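Alpha-L-rhamnosidase (Aspergillus terreus, PDB 6GSZ) probably hydrolyses terminal non-reducing alpha-L-rhamnose residues from alpha-L-rhamnosides, as a calcium-binding glycoside hydrolase. Local coordinates at residues A[696-707]-A[763-774]; A[7-18]-A[96-106]. All coordinates share one frame; numbering follows the deposited sequence. Where two conformers were deposited one is given.

Both interactions are largely buried, yet they belong to different domains on opposite sides of the chain's centre, their nearest atoms about 18 Å apart. Interaction 1 packs two helices of the six-hairpin glycosidase domain, starting beside the bound glucose; imidazole, indole and serine hydroxyls meet between them, one water bridges the two backbones, and another joins a backbone carbonyl to a serine hydroxyl. Interaction 2 lies in the N-terminal immunoglobulin-like domain, where strand 99-103 pairs with 15-18 through backbone hydrogen bonds and faces strand 3-9 through valines and a phenylalanine. Polar side-chain tips thus carry much of the helical contact, whereas main-chain bonds and apolar side chains hold the strands.

Interaction 1 (A[696-707]-A[763-774]); sequences FAGTHLLGHTLS and AVGSVGSWLHEV
H704 and W770 are the central side chains between helices 699-707 and 768-774 of the (alpha/alpha)6 barrel, the six-hairpin fold of this glycosidase domain. The two helices run in roughly the same direction, 30° apart, with axes 8.9 Å from each other at their closest. With CG set beside its backbone N (chi1 -63°), H704 swings its imidazole from CB toward the other helix. At the ring, ND1 is 4.0 Å from CD1 of W770, which sits over one face of the imidazole near the rim. CE1 turns to OE1 of E773, a carboxylate oxygen that is also in a salt bridge with R479 of helix 471-484. CD2 flanks OG of S769, and NE2 at the tip makes a nearly straight hydrogen bond of 2.8 Å to that same OG, which lies near the ring plane. S769 OG also bonds to a water that donates to H700 O, so hydroxyl and water together link the imidazole back to the carbonyl one turn earlier in its own helix. A second water donates to H700 O and to S766 O, bridging the main chains directly.

At one end of the contact, A763 CB packs over one ring face of F696, 3.8 Å from the ring centroid; this phenylalanine belongs to the glucose pocket and also touches the bound sugar. Toward the other end, the indole of W770 lies against the backbone of G703, where the absence of a side chain lets CD1 come within 3.3 Å of G703 C. W770 NE1 then donates to OG of S707, itself hydrogen-bonded to S712; the bond is 2.9 Å long, and S707 OG lies only 12° out of the indole plane.

Interaction 2 (A[7-18]-A[96-106]); sequences VAFEHHRTALGI and SDAVTVEPGLL
F9 has CG beside its backbone N (chi1 -58°), and a chi2 of -78° turns its phenyl ring to face V101 CB, which sits over the ring centre, 3.8 Å from the centroid and 12° off the normal. V101 holds CG2 anti to its own N, where it meets I18 CD1, and CG1 between N and the carbonyl carbon, near the far end of the phenyl ring. V99 CG2 touches F9 CE2 at 3.6 Å and also V7 CG1. These contacts fill the space between the two sheets of the immunoglobulin-like sandwich: strand 3-9 pairs with 25-30 in one sheet, whereas the chain crosses over so that 15-18 becomes an edge strand of the other, parallel to 99-103. A beta bulge shifts the register there. E102 O accepts from both G17 N (2.8 Å) and I18 N, and G17 has the positive phi that suits glycine. I18 O in turn takes a 2.8 Å bond from G104 N. On the face away from V101, L16 CD1 lies 3.6 Å from the carboxylate carbon CD of E102, whose OE2 forms a salt bridge with R148.

Interaction 1 (A[696-707]-A[763-774])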
loop_
_atom_site.group_PDB
_atom_site.type_symbol
_atom_site.label_atom_id
_atom_site.label_comp_id
_atom_site.label_asym_id
_atom_site.label_seq_id
_atom_site.Cartn_x
_atom_site.Cartn_y
_atom_site.Cartn_z
ATOM N N PHE A 696 7.988 -6.951 16.603
ATOM C CA PHE A 696 6.862 -6.742 15.700
ATOM C C PHE A 696 5.539 -7.034 16.412
ATOM O O PHE A 696 4.504 -6.542 15.974
ATOM C CB PHE A 696 7.015 -7.570 14.409
ATOM C CG PHE A 696 7.914 -7.037 13.317
ATOM C CD1 PHE A 696 8.987 -6.200 13.599
ATOM C CD2 PHE A 696 7.690 -7.396 12.007
ATOM C CE1 PHE A 696 9.831 -5.734 12.606
ATOM C CE2 PHE A 696 8.547 -6.953 11.007
ATOM C CZ PHE A 696 9.596 -6.111 11.294
ATOM N N ALA A 697 5.579 -7.924 17.409
ATOM C CA ALA A 697 4.319 -8.316 18.068
ATOM C C ALA A 697 3.792 -7.203 18.984
ATOM O O ALA A 697 2.593 -7.091 19.147
ATOM C CB ALA A 697 4.487 -9.597 18.870
ATOM N N GLY A 698 4.715 -6.459 19.615
ATOM C CA GLY A 698 4.353 -5.489 20.635
ATOM C C GLY A 698 4.333 -4.042 20.148
ATOM O O GLY A 698 3.596 -3.220 20.698
ATOM N N THR A 699 5.149 -3.693 19.161
ATOM C CA THR A 699 5.428 -2.280 18.870
ATOM C C THR A 699 4.169 -1.519 18.430
ATOM O O THR A 699 3.870 -0.416 18.967
ATOM C CB THR A 699 6.517 -2.140 17.816
ATOM O OG1 THR A 699 7.713 -2.688 18.373
ATOM C CG2 THR A 699 6.759 -0.691 17.462
ATOM N N HIS A 700 3.368 -2.113 17.524
ATOM C CA HIS A 700 2.224 -1.404 16.975
ATOM C C HIS A 700 1.148 -1.116 18.026
ATOM O O HIS A 700 0.286 -0.217 17.791
ATOM C CB HIS A 700 1.618 -2.121 15.762
ATOM C CG HIS A 700 0.932 -3.408 16.075
ATOM N ND1 HIS A 700 -0.436 -3.535 15.949
ATOM C CD2 HIS A 700 1.395 -4.626 16.452
ATOM C CE1 HIS A 700 -0.785 -4.782 16.240
ATOM N NE2 HIS A 700 0.322 -5.476 16.548
ATOM N N LEU A 701 1.184 -1.850 19.142
ATOM C CA LEU A 701 0.147 -1.711 20.170
ATOM C C LEU A 701 0.653 -1.010 21.433
ATOM O O LEU A 701 -0.140 -0.669 22.313
ATOM C CB LEU A 701 -0.378 -3.101 20.528
ATOM C CG LEU A 701 -1.077 -3.887 19.453
ATOM C CD1 LEU A 701 -1.377 -5.289 20.007
ATOM C CD2 LEU A 701 -2.319 -3.133 18.980
ATOM N N LEU A 702 1.949 -0.785 21.566
ATOM C CA LEU A 702 2.518 -0.349 22.847
ATOM C C LEU A 702 1.939 1.000 23.289
ATOM O O LEU A 702 1.492 1.163 24.426
ATOM C CB LEU A 702 4.044 -0.300 22.758
ATOM C CG LEU A 702 4.758 0.099 24.045
ATOM C CD1 LEU A 702 4.432 -0.877 25.177
ATOM C CD2 LEU A 702 6.262 0.169 23.812
ATOM N N GLY A 703 1.941 2.018 22.432
ATOM C CA GLY A 703 1.425 3.320 22.800
ATOM C C GLY A 703 -0.051 3.261 23.123
ATOM O O GLY A 703 -0.515 3.899 24.081
ATOM N N HIS A 704 -0.819 2.518 22.333
ATOM C CA HIS A 704 -2.252 2.409 22.541
ATOM C C HIS A 704 -2.548 1.706 23.856
ATOM O O HIS A 704 -3.542 2.041 24.528
ATOM C CB HIS A 704 -2.945 1.700 21.388
ATOM C CG HIS A 704 -2.812 2.468 20.128
ATOM N ND1 HIS A 704 -3.350 3.726 19.982
ATOM C CD2 HIS A 704 -2.152 2.192 18.981
ATOM C CE1 HIS A 704 -3.054 4.184 18.770
ATOM N NE2 HIS A 704 -2.303 3.266 18.147
ATOM N N THR A 705 -1.700 0.761 24.249
ATOM C CA THR A 705 -1.883 0.027 25.473
ATOM C C THR A 705 -1.668 0.982 26.648
ATOM O O THR A 705 -2.454 1.016 27.628
ATOM C CB THR A 705 -0.933 -1.171 25.577
ATOM O OG1 THR A 705 -1.182 -2.082 24.498
ATOM C CG2 THR A 705 -1.078 -1.895 26.897
ATOM N N LEU A 706 -0.583 1.768 26.601
ATOM C CA LEU A 706 -0.276 2.672 27.691
ATOM C C LEU A 706 -1.378 3.720 27.807
ATOM O O LEU A 706 -1.852 4.024 28.924
ATOM C CB LEU A 706 1.112 3.299 27.488
ATOM C CG LEU A 706 2.271 2.342 27.734
ATOM C CD1 LEU A 706 3.537 2.888 27.101
ATOM C CD2 LEU A 706 2.471 2.111 29.221
ATOM N N SER A 707 -1.841 4.276 26.700
ATOM C CA SER A 707 -2.912 5.279 26.734
ATOM C C SER A 707 -4.224 4.672 27.252
ATOM O O SER A 707 -4.961 5.334 27.982
ATOM C CB SER A 707 -3.105 5.907 25.370
ATOM O OG SER A 707 -1.949 6.653 25.011
ATOM N N ALA A 763 7.140 -1.422 9.538
ATOM C CA ALA A 763 6.656 -1.984 10.810
ATOM C C ALA A 763 6.868 -1.039 11.980
ATOM O O ALA A 763 5.931 -0.865 12.743
ATOM C CB ALA A 763 7.313 -3.337 11.085
ATOM N N VAL A 764 8.085 -0.510 12.183
ATOM C CA VAL A 764 8.403 0.415 13.336
ATOM C C VAL A 764 7.556 1.681 13.200
ATOM O O VAL A 764 7.186 2.332 14.219
ATOM C CB VAL A 764 9.929 0.695 13.298
ATOM C CG1 VAL A 764 10.356 2.019 13.818
ATOM C CG2 VAL A 764 10.688 -0.482 13.931
ATOM N N GLY A 765 7.148 1.995 11.958
ATOM C CA GLY A 765 6.328 3.144 11.663
ATOM C C GLY A 765 4.883 2.965 12.131
ATOM O O GLY A 765 4.101 3.899 11.997
ATOM N N SER A 766 4.537 1.793 12.674
ATOM C CA SER A 766 3.214 1.551 13.292
ATOM C C SER A 766 2.912 2.484 14.472
ATOM O O SER A 766 1.762 2.593 14.861
ATOM C CB SER A 766 3.072 0.107 13.707
ATOM O OG SER A 766 4.039 -0.254 14.675
ATOM N N VAL A 767 3.937 3.143 15.004
ATOM C CA VAL A 767 3.739 4.214 15.990
ATOM C C VAL A 767 2.943 5.379 15.391
ATOM O O VAL A 767 2.364 6.175 16.139
ATOM C CB VAL A 767 5.070 4.702 16.588
ATOM C CG1 VAL A 767 5.887 5.499 15.592
ATOM C CG2 VAL A 767 4.846 5.496 17.867
ATOM N N GLY A 768 2.838 5.498 14.062
ATOM C CA GLY A 768 2.135 6.582 13.428
ATOM C C GLY A 768 0.701 6.696 13.920
ATOM O O GLY A 768 0.167 7.814 14.077
ATOM N N SER A 769 0.036 5.562 14.126
ATOM C CA SER A 769 -1.359 5.595 14.599
ATOM C C SER A 769 -1.496 6.278 15.950
ATOM O O SER A 769 -2.552 6.838 16.223
ATOM C CB SER A 769 -1.992 4.221 14.635
ATOM O OG SER A 769 -1.340 3.354 15.527
ATOM N N TRP A 770 -0.463 6.182 16.787
ATOM C CA TRP A 770 -0.510 6.869 18.084
ATOM C C TRP A 770 -0.393 8.380 17.859
ATOM O O TRP A 770 -1.051 9.195 18.543
ATOM C CB TRP A 770 0.575 6.354 19.034
ATOM C CG TRP A 770 0.353 6.718 20.468
ATOM C CD1 TRP A 770 -0.382 5.999 21.353
ATOM C CD2 TRP A 770 0.924 7.826 21.178
ATOM N NE1 TRP A 770 -0.364 6.621 22.565
ATOM C CE2 TRP A 770 0.395 7.757 22.487
ATOM C CE3 TRP A 770 1.764 8.897 20.845
ATOM C CZ2 TRP A 770 0.730 8.686 23.468
ATOM C CZ3 TRP A 770 2.086 9.814 21.820
ATOM C CH2 TRP A 770 1.583 9.701 23.116
ATOM N N LEU A 771 0.469 8.803 16.939
ATOM C CA LEU A 771 0.543 10.222 16.574
ATOM C C LEU A 771 -0.825 10.723 16.099
ATOM O O LEU A 771 -1.315 11.776 16.511
ATOM C CB LEU A 771 1.588 10.451 15.486
ATOM C CG LEU A 771 2.996 9.918 15.745
ATOM C CD1 LEU A 771 3.934 10.277 14.596
ATOM C CD2 LEU A 771 3.626 10.297 17.030
ATOM N N HIS A 772 -1.490 9.929 15.279
ATOM C CA HIS A 772 -2.756 10.338 14.690
ATOM C C HIS A 772 -3.846 10.396 15.767
ATOM O O HIS A 772 -4.686 11.336 15.749
ATOM C CB HIS A 772 -3.199 9.385 13.561
ATOM C CG HIS A 772 -2.209 9.201 12.451
ATOM N ND1 HIS A 772 -2.137 8.006 11.772
ATOM C CD2 HIS A 772 -1.284 10.031 11.915
ATOM C CE1 HIS A 772 -1.196 8.141 10.843
ATOM N NE2 HIS A 772 -0.656 9.371 10.903
ATOM N N GLU A 773 -3.946 9.307 16.545
ATOM C CA GLU A 773 -5.138 9.089 17.392
ATOM C C GLU A 773 -5.020 9.724 18.782
ATOM O O GLU A 773 -6.047 10.016 19.388
ATOM C CB GLU A 773 -5.409 7.601 17.606
ATOM C CG GLU A 773 -5.670 6.843 16.306
ATOM C CD GLU A 773 -6.055 5.385 16.519
ATOM O OE1 GLU A 773 -6.322 4.982 17.686
ATOM O OE2 GLU A 773 -6.010 4.630 15.532
ATOM N N VAL A 774 -3.813 9.890 19.293
ATOM C CA VAL A 774 -3.635 10.350 20.661
ATOM C C VAL A 774 -3.072 11.774 20.665
ATOM O O VAL A 774 -3.659 12.673 21.270
ATOM C CB VAL A 774 -2.788 9.366 21.493
ATOM C CG1 VAL A 774 -2.606 9.895 22.885
ATOM C CG2 VAL A 774 -3.443 7.990 21.547
HETATM O O HOH W 1 -0.916 0.713 15.461
HETATM O O HOH W 2 1.007 2.782 17.581
#

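Interaction 2 (A[7-18]-A[96-106])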
loop_
_atom_site.group_PDB
_atom_site.type_symbol
_atom_site.label_atom_id
_atom_site.label_comp_id
_atom_site.label_asym_id
_atom_site.label_seq_id
_atom_site.Cartn_x
_atom_site.Cartn_y
_atom_site.Cartn_z
ATOM N N VAL A 7 -17.119 12.291 -6.494
ATOM C CA VAL A 7 -18.050 11.207 -6.717
ATOM C C VAL A 7 -17.218 10.026 -7.199
ATOM O O VAL A 7 -16.459 10.178 -8.193
ATOM C CB VAL A 7 -19.150 11.559 -7.734
ATOM C CG1 VAL A 7 -20.026 10.361 -7.986
ATOM C CG2 VAL A 7 -19.998 12.715 -7.222
ATOM N N ALA A 8 -17.322 8.883 -6.496
ATOM C CA ALA A 8 -16.498 7.757 -6.801
ATOM C C ALA A 8 -17.291 6.449 -6.761
ATOM O O ALA A 8 -18.310 6.313 -6.048
ATOM C CB ALA A 8 -15.333 7.719 -5.875
ATOM N N PHE A 9 -16.801 5.458 -7.513
ATOM C CA PHE A 9 -17.413 4.169 -7.647
ATOM C C PHE A 9 -16.575 3.108 -6.933
ATOM O O PHE A 9 -15.343 3.035 -7.136
ATOM C CB PHE A 9 -17.549 3.858 -9.127
ATOM C CG PHE A 9 -18.355 4.906 -9.842
ATOM C CD1 PHE A 9 -19.740 4.931 -9.748
ATOM C CD2 PHE A 9 -17.721 5.963 -10.473
ATOM C CE1 PHE A 9 -20.468 5.965 -10.305
ATOM C CE2 PHE A 9 -18.455 6.974 -11.067
ATOM C CZ PHE A 9 -19.832 6.994 -10.970
ATOM N N GLU A 10 -17.233 2.271 -6.108
ATOM C CA GLU A 10 -16.515 1.314 -5.254
ATOM C C GLU A 10 -15.397 2.079 -4.546
ATOM O O GLU A 10 -15.629 3.135 -3.956
ATOM C CB GLU A 10 -16.092 0.076 -6.060
ATOM C CG GLU A 10 -17.297 -0.672 -6.624
ATOM C CD GLU A 10 -18.111 -1.479 -5.615
ATOM O OE1 GLU A 10 -17.456 -2.157 -4.787
ATOM O OE2 GLU A 10 -19.371 -1.443 -5.690
ATOM N N HIS A 11 -14.169 1.534 -4.600
ATOM C CA HIS A 11 -12.989 2.153 -4.038
ATOM C C HIS A 11 -12.025 2.628 -5.138
ATOM O O HIS A 11 -10.859 2.984 -4.847
ATOM C CB HIS A 11 -12.294 1.245 -3.034
ATOM C CG HIS A 11 -13.189 0.930 -1.882
ATOM N ND1 HIS A 11 -13.481 1.838 -0.860
ATOM C CD2 HIS A 11 -13.923 -0.170 -1.653
ATOM C CE1 HIS A 11 -14.338 1.258 -0.044
ATOM N NE2 HIS A 11 -14.660 0.061 -0.510
ATOM N N HIS A 12 -12.570 2.791 -6.338
ATOM C CA HIS A 12 -11.766 3.259 -7.468
ATOM C C HIS A 12 -11.581 4.777 -7.413
ATOM O O HIS A 12 -12.539 5.510 -7.116
ATOM C CB HIS A 12 -12.477 2.937 -8.772
ATOM C CG HIS A 12 -12.848 1.502 -8.986
ATOM N ND1 HIS A 12 -11.895 0.516 -9.237
ATOM C CD2 HIS A 12 -14.042 0.892 -9.098
ATOM C CE1 HIS A 12 -12.542 -0.633 -9.431
ATOM N NE2 HIS A 12 -13.865 -0.431 -9.320
ATOM N N ARG A 13 -10.401 5.283 -7.751
ATOM C CA ARG A 13 -10.196 6.722 -7.855
ATOM C C ARG A 13 -10.912 7.264 -9.105
ATOM O O ARG A 13 -11.464 8.371 -9.105
ATOM C CB ARG A 13 -8.711 7.104 -7.883
ATOM C CG ARG A 13 -7.927 6.721 -6.636
ATOM C CD ARG A 13 -6.581 7.422 -6.473
ATOM N NE ARG A 13 -6.766 8.868 -6.301
ATOM C CZ ARG A 13 -5.789 9.767 -6.269
ATOM N NH1 ARG A 13 -4.522 9.364 -6.388
ATOM N NH2 ARG A 13 -6.074 11.061 -6.104
ATOM N N THR A 14 -10.777 6.508 -10.194
ATOM C CA THR A 14 -11.448 6.711 -11.466
ATOM C C THR A 14 -11.965 5.348 -11.928
ATOM O O THR A 14 -11.441 4.329 -11.516
ATOM C CB THR A 14 -10.520 7.305 -12.540
ATOM O OG1 THR A 14 -9.528 6.349 -12.901
ATOM C CG2 THR A 14 -9.843 8.580 -12.103
ATOM N N ALA A 15 -12.988 5.347 -12.784
ATOM C CA ALA A 15 -13.727 4.120 -13.057
ATOM C C ALA A 15 -13.810 3.837 -14.559
ATOM O O ALA A 15 -14.853 3.879 -15.179
ATOM C CB ALA A 15 -15.072 4.175 -12.356
ATOM N N LEU A 16 -12.661 3.497 -15.145
ATOM C CA LEU A 16 -12.563 3.067 -16.556
ATOM C C LEU A 16 -12.096 1.605 -16.586
ATOM O O LEU A 16 -10.977 1.299 -16.143
ATOM C CB LEU A 16 -11.630 4.004 -17.325
ATOM C CG LEU A 16 -11.324 3.536 -18.750
ATOM C CD1 LEU A 16 -12.595 3.447 -19.581
ATOM C CD2 LEU A 16 -10.287 4.428 -19.422
ATOM N N GLY A 17 -12.946 0.733 -17.125
ATOM C CA GLY A 17 -12.610 -0.659 -17.294
ATOM C C GLY A 17 -12.789 -1.509 -16.050
ATOM O O GLY A 17 -12.122 -2.531 -15.853
ATOM N N ILE A 18 -13.754 -1.099 -15.204
ATOM C CA ILE A 18 -13.984 -1.732 -13.914
ATOM C C ILE A 18 -14.693 -3.086 -14.079
ATOM O O ILE A 18 -15.272 -3.430 -15.118
ATOM C CB ILE A 18 -14.733 -0.796 -12.948
ATOM C CG1 ILE A 18 -16.161 -0.517 -13.390
ATOM C CG2 ILE A 18 -13.940 0.494 -12.761
ATOM C CD1 ILE A 18 -17.019 0.155 -12.335
ATOM N N SER A 96 -23.008 17.841 -8.429
ATOM C CA SER A 96 -21.601 17.571 -8.511
ATOM C C SER A 96 -21.081 17.778 -9.938
ATOM O O SER A 96 -21.835 17.775 -10.892
ATOM C CB SER A 96 -21.322 16.140 -8.088
ATOM O OG SER A 96 -21.801 15.241 -9.045
ATOM N N ASP A 97 -19.762 17.916 -10.047
ATOM C CA ASP A 97 -19.119 17.764 -11.342
ATOM C C ASP A 97 -19.393 16.342 -11.830
ATOM O O ASP A 97 -19.473 15.422 -11.029
ATOM C CB ASP A 97 -17.619 18.021 -11.262
ATOM C CG ASP A 97 -17.262 19.438 -10.899
ATOM O OD1 ASP A 97 -18.111 20.342 -11.120
ATOM O OD2 ASP A 97 -16.145 19.623 -10.360
ATOM N N ALA A 98 -19.575 16.196 -13.144
ATOM C CA ALA A 98 -19.848 14.929 -13.748
ATOM C C ALA A 98 -18.593 14.039 -13.724
ATOM O O ALA A 98 -17.448 14.500 -13.863
ATOM C CB ALA A 98 -20.324 15.137 -15.178
ATOM N N VAL A 99 -18.840 12.746 -13.537
ATOM C CA VAL A 99 -17.811 11.718 -13.628
ATOM C C VAL A 99 -18.351 10.593 -14.513
ATOM O O VAL A 99 -19.531 10.446 -14.700
ATOM C CB VAL A 99 -17.472 11.167 -12.227
ATOM C CG1 VAL A 99 -16.815 12.208 -11.344
ATOM C CG2 VAL A 99 -18.678 10.579 -11.511
ATOM N N THR A 100 -17.432 9.773 -15.034
ATOM C CA THR A 100 -17.806 8.649 -15.885
ATOM C C THR A 100 -17.512 7.312 -15.181
ATOM O O THR A 100 -16.642 7.194 -14.297
ATOM C CB THR A 100 -17.077 8.715 -17.239
ATOM O OG1 THR A 100 -15.667 8.757 -17.022
ATOM C CG2 THR A 100 -17.513 9.934 -18.024
ATOM N N VAL A 101 -18.253 6.301 -15.601
ATOM C CA VAL A 101 -18.076 4.935 -15.126
ATOM C C VAL A 101 -18.322 3.970 -16.290
ATOM O O VAL A 101 -19.234 4.164 -17.061
ATOM C CB VAL A 101 -18.987 4.661 -13.916
ATOM C CG1 VAL A 101 -20.454 4.915 -14.226
ATOM C CG2 VAL A 101 -18.791 3.255 -13.382
ATOM N N GLU A 102 -17.436 2.977 -16.443
ATOM C CA GLU A 102 -17.492 2.098 -17.621
ATOM C C GLU A 102 -16.874 0.757 -17.264
ATOM O O GLU A 102 -15.693 0.704 -16.896
ATOM C CB GLU A 102 -16.656 2.755 -18.718
ATOM C CG GLU A 102 -16.607 1.961 -19.994
ATOM C CD GLU A 102 -15.814 2.663 -21.090
ATOM O OE1 GLU A 102 -15.874 3.912 -21.180
ATOM O OE2 GLU A 102 -15.099 1.947 -21.862
ATOM N N PRO A 103 -17.616 -0.351 -17.336
ATOM C CA PRO A 103 -17.007 -1.654 -17.119
ATOM C C PRO A 103 -16.042 -2.033 -18.245
ATOM O O PRO A 103 -16.194 -1.598 -19.397
ATOM C CB PRO A 103 -18.190 -2.618 -17.095
ATOM C CG PRO A 103 -19.373 -1.733 -16.761
ATOM C CD PRO A 103 -19.083 -0.455 -17.522
ATOM N N GLY A 104 -15.117 -2.925 -17.883
ATOM C CA GLY A 104 -14.157 -3.509 -18.817
ATOM C C GLY A 104 -14.724 -4.720 -19.542
ATOM O O GLY A 104 -15.882 -4.764 -19.927
ATOM N N LEU A 105 -13.828 -5.661 -19.822
ATOM C CA LEU A 105 -14.146 -6.900 -20.513
ATOM C C LEU A 105 -14.484 -7.966 -19.468
ATOM O O LEU A 105 -13.610 -8.397 -18.703
ATOM C CB LEU A 105 -12.941 -7.312 -21.378
ATOM C CG LEU A 105 -12.474 -6.290 -22.396
ATOM C CD1 LEU A 105 -11.375 -6.875 -23.262
ATOM C CD2 LEU A 105 -13.606 -5.830 -23.298
ATOM N N LEU A 106 -15.776 -8.287 -19.363
ATOM C CA LEU A 106 -16.259 -8.981 -18.173
ATOM C C LEU A 106 -16.250 -10.510 -18.279
ATOM O O LEU A 106 -16.271 -11.191 -17.270
ATOM C CB LEU A 106 -17.677 -8.511 -17.860
ATOM C CG LEU A 106 -17.867 -7.014 -17.684
ATOM C CD1 LEU A 106 -19.345 -6.660 -17.604
ATOM C CD2 LEU A 106 -17.148 -6.573 -16.434
HETATM O O HOH W 3 -14.722 6.175 -16.992
HETATM O O HOH W 4 -14.575 7.929 -12.839
#